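Local coordinates for coenzyme F420-dependent N(5),N(10)-methenyltetrahydromethanopterin reductase-related protein (Desulfurobacterium thermolithotrophum DSM 11699, PDB 6HUZ), which uses tetrahydrofolate derivatives as substrates, binds the iron-guanylylpyridinol cofactor as a bacterial [Fe]-hydrogenase paralog, and probably reacts methenyl-tetrahydrofolate with hydrogen, at residues 219-222 with 223-227; 233-236 with 237-241; 247-250 with 251-255; 262-265 with 266-269; 317-320 with 321-324. All coordinates share one frame; numbering follows the deposited sequence.

Interaction 1 of 5, residues 219-222 with 223-227; sequences EYYK and VSRDI
The hydroxyl of S224 sits over one face of the Y220 ring, displaced toward the rim, with OG 3.1 Å from CE1 of Y220. It is fixed there by a hydrogen bond from S224 OG to Y220 O of 3.0 Å. The same carbonyl receives S224 N, the two donors arriving from opposite faces of its plane. At the next residue, Y221 and R225 meet at a slant, ring and guanidinium planes 74° apart, with Y221 CE2 3.8 Å from R225 NH1. K222 runs alongside R225, laying its CG over one guanidinium face, 3.6 Å from NH2 of R225. A bend at chi3 (73°) turns the guanidinium of R225 into a two-nitrogen, side-on salt bridge to D226, NE 2.7 Å from D226 OD1 and NH2 bonding OD2. NH1 makes a salt bridge to E300 of the second subunit, which also binds Y221 OH. A leucine in place of R225 would probably leave both D226 and that E300 without their positive mate at the subunit boundary. Within the fold, Y220 packs on T235, Q238 and I239 of helix 232-262, while E219 bonds to L283 and T284 of helix 282-292.

Interaction 2 of 5, residues 233-236 with 237-241; sequences SMTE and FQIAQ. With NA (sodium ion), chain H; NA (sodium ion), chain I.
T235 and I239, one turn apart, leave the same flank of the helix together, with CG2 of T235 4.0 Å from CD1 of I239. This is the closely packed flank, facing Y220 of helix 207-228. With CG1 beside its own backbone N (chi1 -67°), I239 also leans over the preceding turn, its CD1 3.6 Å from T235 O. Q238 folds back similarly: its CG lies 3.3 Å from M234 O, the carbonyl that accepts Q238 N. Regular backbone bonds, such as A240 N to E236 O, hold the turns together.

Elsewhere the side chains leave the helix and meet little of each other, spending their polar ends on ions and on the second subunit. E236 stretches out past CG and grips a sodium ion with both carboxylate oxygens, OE1 and OE2 each 3.0 Å from the metal. A water adds a further ligand, and E256 and K356 of the second subunit complete the site. OE2 of E236 also accepts from R232 and from L255 N of the second subunit, dividing the carboxylate among ion, guanidinium and backbone N-H. Q238 bends at chi2 (-71°), which brings OE1 to 3.0 Å from a second sodium ion, also bound by Q238 O and S242; the main polar partner of its amide is D204 of the second subunit. M234 touches bound methenyl-tetrahydrofolate and packs on F91 of the second subunit. Such a helix, joining both chains beside the substrate, is consistent with the helical C-terminal region of [Fe]-hydrogenase-type enzymes, where the dimer core and the N-terminal domain of the partner frame the cleft.

Interaction 3 of 5, residues 247-250 with 251-255; sequences SSLV and TKYGL
L249 reaches the edge of the Y253 ring near its plane, CD2 of L249 lying 3.8 Å from CD2 of Y253 as the two side chains cross at a slant. CG of Y253 lies anti to its carbonyl carbon (chi1 -49°), which swings the ring back toward L249. V250 and L255 touch more lightly, with CG2 of V250 4.4 Å from CD2 of L255. Over the centre of the Y253 ring lies CG of the adjacent K252, so the aromatic is met both at its rim and on a face.

The backbone sets these positions. T251 N donates to S247 O at 2.9 Å in an ordinary helical turn, but the helix begins to distort at Y253, whose N lies 2.7 Å from L249 O. At G254 the path changes: phi is 74°, a value that glycine bears most easily, and G254 N meets V250 O from above the carbonyl plane in a bent bond of 135°. On the other flank a water bridges S247 OG and T251 OG1, donating to the serine at 2.9 Å from its OG.

Further out, Y253 OH bonds to E312 O and S248 OG to T316 O, and K252 NZ makes salt bridges to E312 of its own chain and to E325 of the second subunit. S247 OG binds A240 O of the second subunit, where the two copies of helix 232-262 meet. L249 is covered by L258 and L261 of its own helix, and L255 packs on Y221 in helix 207-228 of the second subunit.

Interaction 4 of 5, residues 262-265 with 266-269; sequences LNVD and AMKA
M267 wraps back over the start of its helix, its sulfur meeting L262 and its methyl meeting V264. SD of M267 lies 4.0 Å from CD1 of L262, and a bend at chi3 (-70°) turns CE to 3.8 Å from CA of V264. The backbone of M267 is held as well, N donating to N263 O at 2.9 Å. D265, on the exposed side, runs alongside K268 and makes a long salt bridge, OD1 of D265 3.7 Å from NZ of K268; its backbone O accepts from A269 N. A266 packs its CB against CB of N263 at 3.8 Å and gives its N-H to N263 OD1 at 3.0 Å. N263 occupies the N-cap of helix 264-271, and this is its capping bond, though the donor stands above the amide plane, 56° out of it. With positive phi (75°), the same residue also turns the chain sharply out of helix 232-262, so a single asparagine serves both helices. Replacing N263 by a valine would probably leave A266 N without its side-chain acceptor and strain the positive-phi turn. On the buried side L262 packs on I246 and L249 of helix 232-262, while M267 rests against F214 of the second subunit.

Interaction 5 of 5, residues 317-320 with 321-324; sequences SAPS and PMLV
P321 follows directly on S320, its ring abutting the serine. Having no N-H, P321 N asks nothing of the carbonyls before it, which suits the first turn of helix 320-331. M322 comes next, its side chain stretched along the ring of P319. SD of M322 lies 3.7 Å from CG of P319, while the M322 N-H makes only a weak bond to P319 O. L323 uses that same oxygen better, its N 3.2 Å from P319 O and lying in the carbonyl plane. CG of L323 stands beside its own backbone N (chi1 -75°), and the branch leads CD1 back over the loop to 3.8 Å from CB of A318. V324 closes the turn with a hydrogen bond from its N to S320 O of 2.8 Å, and its CG2 rests near the same oxygen. In the conformer of S320 given here, one of two, OG bonds to A318 O of the second subunit, and the reciprocal bond is present, which places the helix start at the dimer interface. The chemistry implies that P319, at the N-cap, cannot cap through its own side chain; the S320 N-H is taken by Q244 OE1, and the proline rings and apolar packing probably add to the stability of the turn.

How the interactions relate
Interactions 1 and 2 join helices 207-228 and 232-262 directly, with CB of S224 3.2 Å from OG1 of T235. Interaction 2 continues along the same helix to interaction 3, the centres about 20 Å apart. Interaction 3 in turn touches interaction 4, with CD1 of L249 3.9 Å from CG of L262. Interaction 5 borders interaction 2 through Q241 and S317, centres about 14 Å apart. All five reach the second subunit. Bound methenyl-tetrahydrofolate is nearest at interaction 2, about 4 Å from the side chain of M234, with Y220 of interaction 1 about 7 Å and A269 of interaction 4 about 8 Å away.

Interaction 1 of 5, residues 219-222 with 223-227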
loop_
_atom_site.group_PDB
_atom_site.type_symbol
_atom_site.label_atom_id
_atom_site.label_comp_id
_atom_site.label_asym_id
_atom_site.label_seq_id
_atom_site.Cartn_x
_atom_site.Cartn_y
_atom_site.Cartn_z
ATOM N N GLU A 219 12.858 -4.717 0.450
ATOM C CA GLU A 219 13.982 -4.340 -0.393
ATOM C C GLU A 219 14.381 -2.884 -0.083
ATOM O O GLU A 219 15.558 -2.596 0.084
ATOM C CB GLU A 219 13.639 -4.513 -1.877
ATOM C CG GLU A 219 14.828 -4.200 -2.778
ATOM C CD GLU A 219 14.713 -4.751 -4.185
ATOM O OE1 GLU A 219 14.830 -3.948 -5.138
ATOM O OE2 GLU A 219 14.512 -5.981 -4.339
ATOM N N TYR A 220 13.400 -1.985 0.040
ATOM C CA TYR A 220 13.663 -0.580 0.342
ATOM C C TYR A 220 14.263 -0.447 1.753
ATOM O O TYR A 220 15.122 0.389 1.987
ATOM C CB TYR A 220 12.373 0.252 0.175
ATOM C CG TYR A 220 12.448 1.573 0.880
ATOM C CD1 TYR A 220 13.330 2.564 0.452
ATOM C CD2 TYR A 220 11.667 1.831 2.004
ATOM C CE1 TYR A 220 13.437 3.775 1.125
ATOM C CE2 TYR A 220 11.782 3.037 2.698
ATOM C CZ TYR A 220 12.669 4.003 2.254
ATOM O OH TYR A 220 12.794 5.185 2.940
ATOM N N TYR A 221 13.823 -1.266 2.692
ATOM C CA TYR A 221 14.378 -1.218 4.041
ATOM C C TYR A 221 15.873 -1.602 3.984
ATOM O O TYR A 221 16.703 -0.954 4.631
ATOM C CB TYR A 221 13.605 -2.211 4.950
ATOM C CG TYR A 221 14.355 -2.586 6.198
ATOM C CD1 TYR A 221 14.260 -1.818 7.345
ATOM C CD2 TYR A 221 15.165 -3.713 6.234
ATOM C CE1 TYR A 221 14.956 -2.150 8.498
ATOM C CE2 TYR A 221 15.872 -4.052 7.380
ATOM C CZ TYR A 221 15.772 -3.260 8.508
ATOM O OH TYR A 221 16.446 -3.577 9.659
ATOM N N LYS A 222 16.227 -2.665 3.224
ATOM C CA LYS A 222 17.655 -3.077 3.137
ATOM C C LYS A 222 18.523 -1.979 2.482
ATOM O O LYS A 222 19.635 -1.726 2.942
ATOM C CB LYS A 222 17.786 -4.404 2.376
ATOM C CG LYS A 222 17.426 -5.621 3.233
ATOM C CD LYS A 222 16.779 -6.725 2.424
ATOM C CE LYS A 222 17.660 -7.274 1.335
ATOM N NZ LYS A 222 16.873 -7.616 0.127
ATOM N N VAL A 223 18.019 -1.316 1.415
ATOM C CA VAL A 223 18.781 -0.231 0.767
ATOM C C VAL A 223 18.938 0.907 1.778
ATOM O O VAL A 223 20.007 1.483 1.899
ATOM C CB VAL A 223 18.075 0.293 -0.506
ATOM C CG1 VAL A 223 18.793 1.534 -1.054
ATOM C CG2 VAL A 223 18.007 -0.786 -1.572
ATOM N N SER A 224 17.867 1.243 2.505
ATOM C CA SER A 224 17.902 2.317 3.518
ATOM C C SER A 224 18.893 2.043 4.659
ATOM O O SER A 224 19.645 2.930 5.046
ATOM C CB SER A 224 16.511 2.512 4.119
ATOM O OG SER A 224 15.689 3.098 3.129
ATOM N N ARG A 225 18.877 0.828 5.191
ATOM C CA ARG A 225 19.739 0.388 6.289
ATOM C C ARG A 225 21.204 0.316 5.877
ATOM O O ARG A 225 22.080 0.809 6.599
ATOM C CB ARG A 225 19.267 -1.026 6.762
ATOM C CG ARG A 225 20.174 -1.794 7.762
ATOM C CD ARG A 225 19.832 -3.308 7.846
ATOM N NE ARG A 225 20.264 -4.054 6.654
ATOM C CZ ARG A 225 19.914 -5.303 6.347
ATOM N NH1 ARG A 225 19.114 -5.991 7.150
ATOM N NH2 ARG A 225 20.361 -5.871 5.230
ATOM N N ASP A 226 21.482 -0.309 4.727
ATOM C CA ASP A 226 22.860 -0.514 4.252
ATOM C C ASP A 226 23.485 0.533 3.366
ATOM O O ASP A 226 24.681 0.703 3.464
ATOM C CB ASP A 226 22.975 -1.811 3.450
ATOM C CG ASP A 226 22.531 -3.057 4.163
ATOM O OD1 ASP A 226 22.500 -3.044 5.417
ATOM O OD2 ASP A 226 22.202 -4.046 3.472
ATOM N N ILE A 227 22.732 1.166 2.459
ATOM C CA ILE A 227 23.333 2.117 1.538
ATOM C C ILE A 227 23.067 3.572 1.902
ATOM O O ILE A 227 24.018 4.339 1.966
ATOM C CB ILE A 227 22.876 1.754 0.095
ATOM C CG1 ILE A 227 23.278 0.286 -0.244
ATOM C CG2 ILE A 227 23.484 2.709 -0.887
ATOM C CD1 ILE A 227 22.715 -0.288 -1.516
#

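Interaction 2 of 5, residues 233-236 with 237-241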
loop_
_atom_site.group_PDB
_atom_site.type_symbol
_atom_site.label_atom_id
_atom_site.label_comp_id
_atom_site.label_asym_id
_atom_site.label_seq_id
_atom_site.Cartn_x
_atom_site.Cartn_y
_atom_site.Cartn_z
ATOM N N SER A 233 12.900 5.001 11.620
ATOM C CA SER A 233 11.668 5.778 11.668
ATOM C C SER A 233 11.373 6.402 10.302
ATOM O O SER A 233 10.229 6.435 9.881
ATOM C CB SER A 233 11.755 6.857 12.745
ATOM O OG SER A 233 12.728 7.839 12.443
ATOM N N MET A 234 12.407 6.899 9.619
ATOM C CA MET A 234 12.227 7.507 8.308
ATOM C C MET A 234 11.853 6.470 7.309
ATOM O O MET A 234 10.959 6.697 6.496
ATOM C CB MET A 234 13.505 8.251 7.882
ATOM C CG MET A 234 13.767 9.425 8.766
ATOM S SD MET A 234 15.361 10.166 8.450
ATOM C CE MET A 234 15.050 10.915 6.789
ATOM N N THR A 235 12.516 5.309 7.360
ATOM C CA THR A 235 12.193 4.224 6.434
ATOM C C THR A 235 10.735 3.740 6.603
ATOM O O THR A 235 10.008 3.589 5.618
ATOM C CB THR A 235 13.173 3.071 6.658
ATOM O OG1 THR A 235 14.483 3.538 6.381
ATOM C CG2 THR A 235 12.850 1.835 5.776
ATOM N N GLU A 236 10.295 3.522 7.825
ATOM C CA GLU A 236 8.930 3.035 8.055
ATOM C C GLU A 236 7.903 4.063 7.656
ATOM O O GLU A 236 6.845 3.677 7.193
ATOM C CB GLU A 236 8.717 2.621 9.519
ATOM C CG GLU A 236 9.532 1.398 9.870
ATOM C CD GLU A 236 9.167 0.759 11.189
ATOM O OE1 GLU A 236 8.414 1.372 11.981
ATOM O OE2 GLU A 236 9.654 -0.366 11.432
ATOM N N PHE A 237 8.195 5.358 7.852
ATOM C CA PHE A 237 7.268 6.421 7.462
ATOM C C PHE A 237 7.121 6.362 5.919
ATOM O O PHE A 237 6.013 6.382 5.413
ATOM C CB PHE A 237 7.813 7.825 7.856
ATOM C CG PHE A 237 6.934 8.904 7.275
ATOM C CD1 PHE A 237 5.765 9.284 7.914
ATOM C CD2 PHE A 237 7.242 9.496 6.053
ATOM C CE1 PHE A 237 4.921 10.233 7.339
ATOM C CE2 PHE A 237 6.402 10.451 5.489
ATOM C CZ PHE A 237 5.249 10.811 6.137
ATOM N N GLN A 238 8.248 6.281 5.186
ATOM C CA GLN A 238 8.231 6.207 3.714
ATOM C C GLN A 238 7.431 4.995 3.217
ATOM O O GLN A 238 6.634 5.151 2.300
ATOM C CB GLN A 238 9.658 6.148 3.163
ATOM C CG GLN A 238 10.396 7.484 3.289
ATOM C CD GLN A 238 9.878 8.533 2.341
ATOM O OE1 GLN A 238 9.584 8.262 1.151
ATOM N NE2 GLN A 238 9.753 9.760 2.826
ATOM N N ILE A 239 7.602 3.821 3.820
ATOM C CA ILE A 239 6.829 2.613 3.404
ATOM C C ILE A 239 5.333 2.867 3.647
ATOM O O ILE A 239 4.537 2.692 2.745
ATOM C CB ILE A 239 7.278 1.361 4.208
ATOM C CG1 ILE A 239 8.726 0.985 3.829
ATOM C CG2 ILE A 239 6.306 0.137 3.977
ATOM C CD1 ILE A 239 9.385 0.145 4.836
ATOM N N ALA A 240 4.970 3.275 4.865
ATOM C CA ALA A 240 3.571 3.523 5.208
ATOM C C ALA A 240 2.936 4.530 4.287
ATOM O O ALA A 240 1.839 4.302 3.796
ATOM C CB ALA A 240 3.454 3.994 6.662
ATOM N N GLN A 241 3.621 5.656 4.043
ATOM C CA GLN A 241 3.080 6.689 3.201
ATOM C C GLN A 241 2.879 6.223 1.794
ATOM O O GLN A 241 1.853 6.548 1.244
ATOM C CB GLN A 241 3.999 7.939 3.163
ATOM C CG GLN A 241 3.362 9.096 2.378
ATOM C CD GLN A 241 4.240 10.332 2.246
ATOM O OE1 GLN A 241 3.848 11.440 2.594
ATOM N NE2 GLN A 241 5.435 10.194 1.713
HETATM NA NA NA H . 6.759 7.518 0.649
HETATM NA NA NA I . 9.229 -0.180 14.372
HETATM O O HOH W 1 11.453 0.593 15.790
#

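Interaction 3 of 5, residues 247-250 with 251-255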
loop_
_atom_site.group_PDB
_atom_site.type_symbol
_atom_site.label_atom_id
_atom_site.label_comp_id
_atom_site.label_asym_id
_atom_site.label_seq_id
_atom_site.Cartn_x
_atom_site.Cartn_y
_atom_site.Cartn_z
ATOM N N SER A 247 -3.063 3.057 -2.141
ATOM C CA SER A 247 -4.366 2.478 -1.733
ATOM C C SER A 247 -5.495 3.549 -1.805
ATOM O O SER A 247 -6.567 3.277 -2.345
ATOM C CB SER A 247 -4.279 1.957 -0.290
ATOM O OG SER A 247 -5.482 1.262 0.001
ATOM N N SER A 248 -5.245 4.766 -1.252
ATOM C CA SER A 248 -6.242 5.847 -1.243
ATOM C C SER A 248 -6.644 6.251 -2.665
ATOM O O SER A 248 -7.827 6.503 -2.942
ATOM C CB SER A 248 -5.696 7.099 -0.526
ATOM O OG SER A 248 -5.442 6.775 0.840
ATOM N N LEU A 249 -5.651 6.311 -3.564
ATOM C CA LEU A 249 -5.884 6.707 -4.956
ATOM C C LEU A 249 -6.743 5.688 -5.702
ATOM O O LEU A 249 -7.676 6.088 -6.422
ATOM C CB LEU A 249 -4.550 6.954 -5.674
ATOM C CG LEU A 249 -3.852 8.246 -5.281
ATOM C CD1 LEU A 249 -2.378 8.238 -5.754
ATOM C CD2 LEU A 249 -4.605 9.470 -5.791
ATOM N N VAL A 250 -6.441 4.409 -5.547
ATOM C CA VAL A 250 -7.227 3.322 -6.176
ATOM C C VAL A 250 -8.652 3.333 -5.570
ATOM O O VAL A 250 -9.621 3.275 -6.309
ATOM C CB VAL A 250 -6.562 1.923 -6.015
ATOM C CG1 VAL A 250 -7.504 0.812 -6.526
ATOM C CG2 VAL A 250 -5.221 1.870 -6.744
ATOM N N THR A 251 -8.782 3.425 -4.240
ATOM C CA THR A 251 -10.121 3.434 -3.617
ATOM C C THR A 251 -10.988 4.573 -4.060
ATOM O O THR A 251 -12.176 4.408 -4.359
ATOM C CB THR A 251 -9.997 3.510 -2.084
ATOM O OG1 THR A 251 -9.392 2.314 -1.640
ATOM C CG2 THR A 251 -11.357 3.702 -1.359
ATOM N N LYS A 252 -10.432 5.755 -4.058
ATOM C CA LYS A 252 -11.214 6.903 -4.416
ATOM C C LYS A 252 -11.340 7.147 -5.909
ATOM O O LYS A 252 -12.421 7.514 -6.377
ATOM C CB LYS A 252 -10.549 8.133 -3.768
ATOM C CG LYS A 252 -11.215 9.461 -4.025
ATOM C CD LYS A 252 -12.454 9.647 -3.215
ATOM C CE LYS A 252 -12.809 11.113 -3.120
ATOM N NZ LYS A 252 -13.957 11.310 -2.203
ATOM N N TYR A 253 -10.256 7.006 -6.648
ATOM C CA TYR A 253 -10.270 7.355 -8.075
ATOM C C TYR A 253 -10.041 6.229 -9.050
ATOM O O TYR A 253 -10.005 6.483 -10.246
ATOM C CB TYR A 253 -9.231 8.492 -8.343
ATOM C CG TYR A 253 -9.295 9.680 -7.401
ATOM C CD1 TYR A 253 -10.318 10.620 -7.499
ATOM C CD2 TYR A 253 -8.287 9.912 -6.473
ATOM C CE1 TYR A 253 -10.345 11.750 -6.672
ATOM C CE2 TYR A 253 -8.326 11.007 -5.623
ATOM C CZ TYR A 253 -9.355 11.927 -5.723
ATOM O OH TYR A 253 -9.361 12.991 -4.850
ATOM N N GLY A 254 -9.928 5.007 -8.576
ATOM C CA GLY A 254 -9.717 3.859 -9.458
ATOM C C GLY A 254 -8.310 3.802 -10.016
ATOM O O GLY A 254 -7.485 4.689 -9.785
ATOM N N LEU A 255 -8.033 2.775 -10.772
ATOM C CA LEU A 255 -6.695 2.629 -11.364
ATOM C C LEU A 255 -6.362 3.752 -12.334
ATOM O O LEU A 255 -5.204 4.131 -12.481
ATOM C CB LEU A 255 -6.639 1.291 -12.131
ATOM C CG LEU A 255 -6.351 0.050 -11.280
ATOM C CD1 LEU A 255 -6.671 -1.223 -12.077
ATOM C CD2 LEU A 255 -4.909 0.064 -10.784
HETATM O O HOH W 2 -7.911 2.659 0.851
#

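Interaction 4 of 5, residues 262-265 with 266-269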
loop_
_atom_site.group_PDB
_atom_site.type_symbol
_atom_site.label_atom_id
_atom_site.label_comp_id
_atom_site.label_asym_id
_atom_site.label_seq_id
_atom_site.Cartn_x
_atom_site.Cartn_y
_atom_site.Cartn_z
ATOM N N LEU A 262 -0.286 9.878 -10.041
ATOM C CA LEU A 262 1.113 9.655 -9.633
ATOM C C LEU A 262 2.125 10.089 -10.709
ATOM O O LEU A 262 3.229 10.560 -10.378
ATOM C CB LEU A 262 1.364 8.180 -9.270
ATOM C CG LEU A 262 0.824 7.709 -7.938
ATOM C CD1 LEU A 262 1.081 6.213 -7.756
ATOM C CD2 LEU A 262 1.475 8.479 -6.792
ATOM N N ASN A 263 1.751 9.919 -11.992
ATOM C CA ASN A 263 2.589 10.242 -13.156
ATOM C C ASN A 263 3.685 9.165 -13.315
ATOM O O ASN A 263 4.706 9.152 -12.606
ATOM C CB ASN A 263 3.165 11.678 -13.118
ATOM C CG ASN A 263 3.787 12.075 -14.455
ATOM O OD1 ASN A 263 4.456 11.272 -15.109
ATOM N ND2 ASN A 263 3.599 13.311 -14.903
ATOM N N VAL A 264 3.463 8.257 -14.257
ATOM C CA VAL A 264 4.397 7.144 -14.524
ATOM C C VAL A 264 5.795 7.691 -14.919
ATOM O O VAL A 264 6.826 7.213 -14.448
ATOM C CB VAL A 264 3.807 6.239 -15.642
ATOM C CG1 VAL A 264 4.851 5.286 -16.202
ATOM C CG2 VAL A 264 2.601 5.457 -15.126
ATOM N N ASP A 265 5.818 8.683 -15.787
ATOM C CA ASP A 265 7.092 9.279 -16.223
ATOM C C ASP A 265 7.878 9.801 -15.031
ATOM O O ASP A 265 9.089 9.612 -14.971
ATOM C CB ASP A 265 6.842 10.415 -17.221
ATOM C CG ASP A 265 6.377 9.879 -18.560
ATOM O OD1 ASP A 265 6.667 8.699 -18.855
ATOM O OD2 ASP A 265 5.714 10.636 -19.310
ATOM N N ALA A 266 7.195 10.465 -14.099
ATOM C CA ALA A 266 7.829 11.020 -12.900
ATOM C C ALA A 266 8.336 9.910 -12.029
ATOM O O ALA A 266 9.444 9.989 -11.528
ATOM C CB ALA A 266 6.834 11.867 -12.115
ATOM N N MET A 267 7.518 8.856 -11.818
ATOM C CA MET A 267 7.947 7.765 -10.991
ATOM C C MET A 267 9.169 7.119 -11.609
ATOM O O MET A 267 10.138 6.869 -10.925
ATOM C CB MET A 267 6.831 6.735 -10.878
ATOM C CG MET A 267 5.690 7.213 -10.015
ATOM S SD MET A 267 4.613 5.831 -9.557
ATOM C CE MET A 267 3.863 5.463 -11.118
ATOM N N LYS A 268 9.145 6.865 -12.915
ATOM C CA LYS A 268 10.295 6.228 -13.556
ATOM C C LYS A 268 11.586 7.052 -13.412
ATOM O O LYS A 268 12.648 6.489 -13.171
ATOM C CB LYS A 268 9.969 6.048 -15.027
ATOM C CG LYS A 268 11.050 5.404 -15.872
ATOM C CD LYS A 268 10.667 5.418 -17.371
ATOM C CE LYS A 268 9.173 5.460 -17.670
ATOM N NZ LYS A 268 8.927 5.790 -19.103
ATOM N N ALA A 269 11.486 8.370 -13.588
ATOM C CA ALA A 269 12.624 9.279 -13.492
ATOM C C ALA A 269 13.166 9.273 -12.078
ATOM O O ALA A 269 14.351 9.029 -11.877
ATOM C CB ALA A 269 12.193 10.675 -13.881
#

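Interaction 5 of 5, residues 317-320 with 321-324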
loop_
_atom_site.group_PDB
_atom_site.type_symbol
_atom_site.label_atom_id
_atom_site.label_comp_id
_atom_site.label_asym_id
_atom_site.label_seq_id
_atom_site.Cartn_x
_atom_site.Cartn_y
_atom_site.Cartn_z
ATOM N N SER A 317 -2.696 10.453 1.938
ATOM C CA SER A 317 -1.716 9.928 2.909
ATOM C C SER A 317 -2.254 9.819 4.326
ATOM O O SER A 317 -1.502 9.439 5.237
ATOM C CB SER A 317 -0.476 10.854 2.927
ATOM O OG SER A 317 -0.734 12.125 3.523
ATOM N N ALA A 318 -3.515 10.157 4.555
ATOM C CA ALA A 318 -4.016 10.067 5.923
ATOM C C ALA A 318 -3.905 8.606 6.445
ATOM O O ALA A 318 -4.462 7.683 5.841
ATOM C CB ALA A 318 -5.456 10.567 5.995
ATOM N N PRO A 319 -3.153 8.379 7.544
ATOM C CA PRO A 319 -2.979 7.013 8.058
ATOM C C PRO A 319 -4.234 6.407 8.671
ATOM O O PRO A 319 -4.681 6.813 9.741
ATOM C CB PRO A 319 -1.839 7.157 9.087
ATOM C CG PRO A 319 -1.288 8.512 8.892
ATOM C CD PRO A 319 -2.404 9.348 8.367
ATOM N N SER A 320 -4.798 5.409 7.993
ATOM C CA SER A 320 -6.010 4.733 8.476
ATOM C C SER A 320 -6.025 4.415 9.964
ATOM O O SER A 320 -6.967 4.813 10.644
ATOM C CB SER A 320 -6.278 3.456 7.688
ATOM O OG SER A 320 -6.904 3.769 6.458
ATOM N N PRO A 321 -5.030 3.700 10.535
ATOM C CA PRO A 321 -5.101 3.393 11.986
ATOM C C PRO A 321 -5.268 4.610 12.893
ATOM O O PRO A 321 -5.941 4.482 13.930
ATOM C CB PRO A 321 -3.824 2.581 12.266
ATOM C CG PRO A 321 -2.973 2.744 11.093
ATOM C CD PRO A 321 -3.831 3.104 9.916
ATOM N N MET A 322 -4.709 5.775 12.508
ATOM C CA MET A 322 -4.859 7.013 13.273
ATOM C C MET A 322 -6.299 7.525 13.132
ATOM O O MET A 322 -6.887 7.946 14.126
ATOM C CB MET A 322 -3.893 8.098 12.788
ATOM C CG MET A 322 -2.461 7.879 13.214
ATOM S SD MET A 322 -1.358 9.153 12.517
ATOM C CE MET A 322 -1.937 10.642 13.411
ATOM N N LEU A 323 -6.867 7.512 11.908
ATOM C CA LEU A 323 -8.262 7.946 11.700
ATOM C C LEU A 323 -9.197 6.966 12.458
ATOM O O LEU A 323 -10.210 7.368 13.017
ATOM C CB LEU A 323 -8.648 7.891 10.204
ATOM C CG LEU A 323 -8.095 8.987 9.284
ATOM C CD1 LEU A 323 -7.985 8.481 7.844
ATOM C CD2 LEU A 323 -8.976 10.197 9.300
ATOM N N VAL A 324 -8.858 5.678 12.454
ATOM C CA VAL A 324 -9.668 4.659 13.133
ATOM C C VAL A 324 -9.702 4.963 14.648
ATOM O O VAL A 324 -10.780 4.975 15.260
ATOM C CB VAL A 324 -9.178 3.219 12.813
ATOM C CG1 VAL A 324 -9.812 2.175 13.757
ATOM C CG2 VAL A 324 -9.499 2.859 11.365
#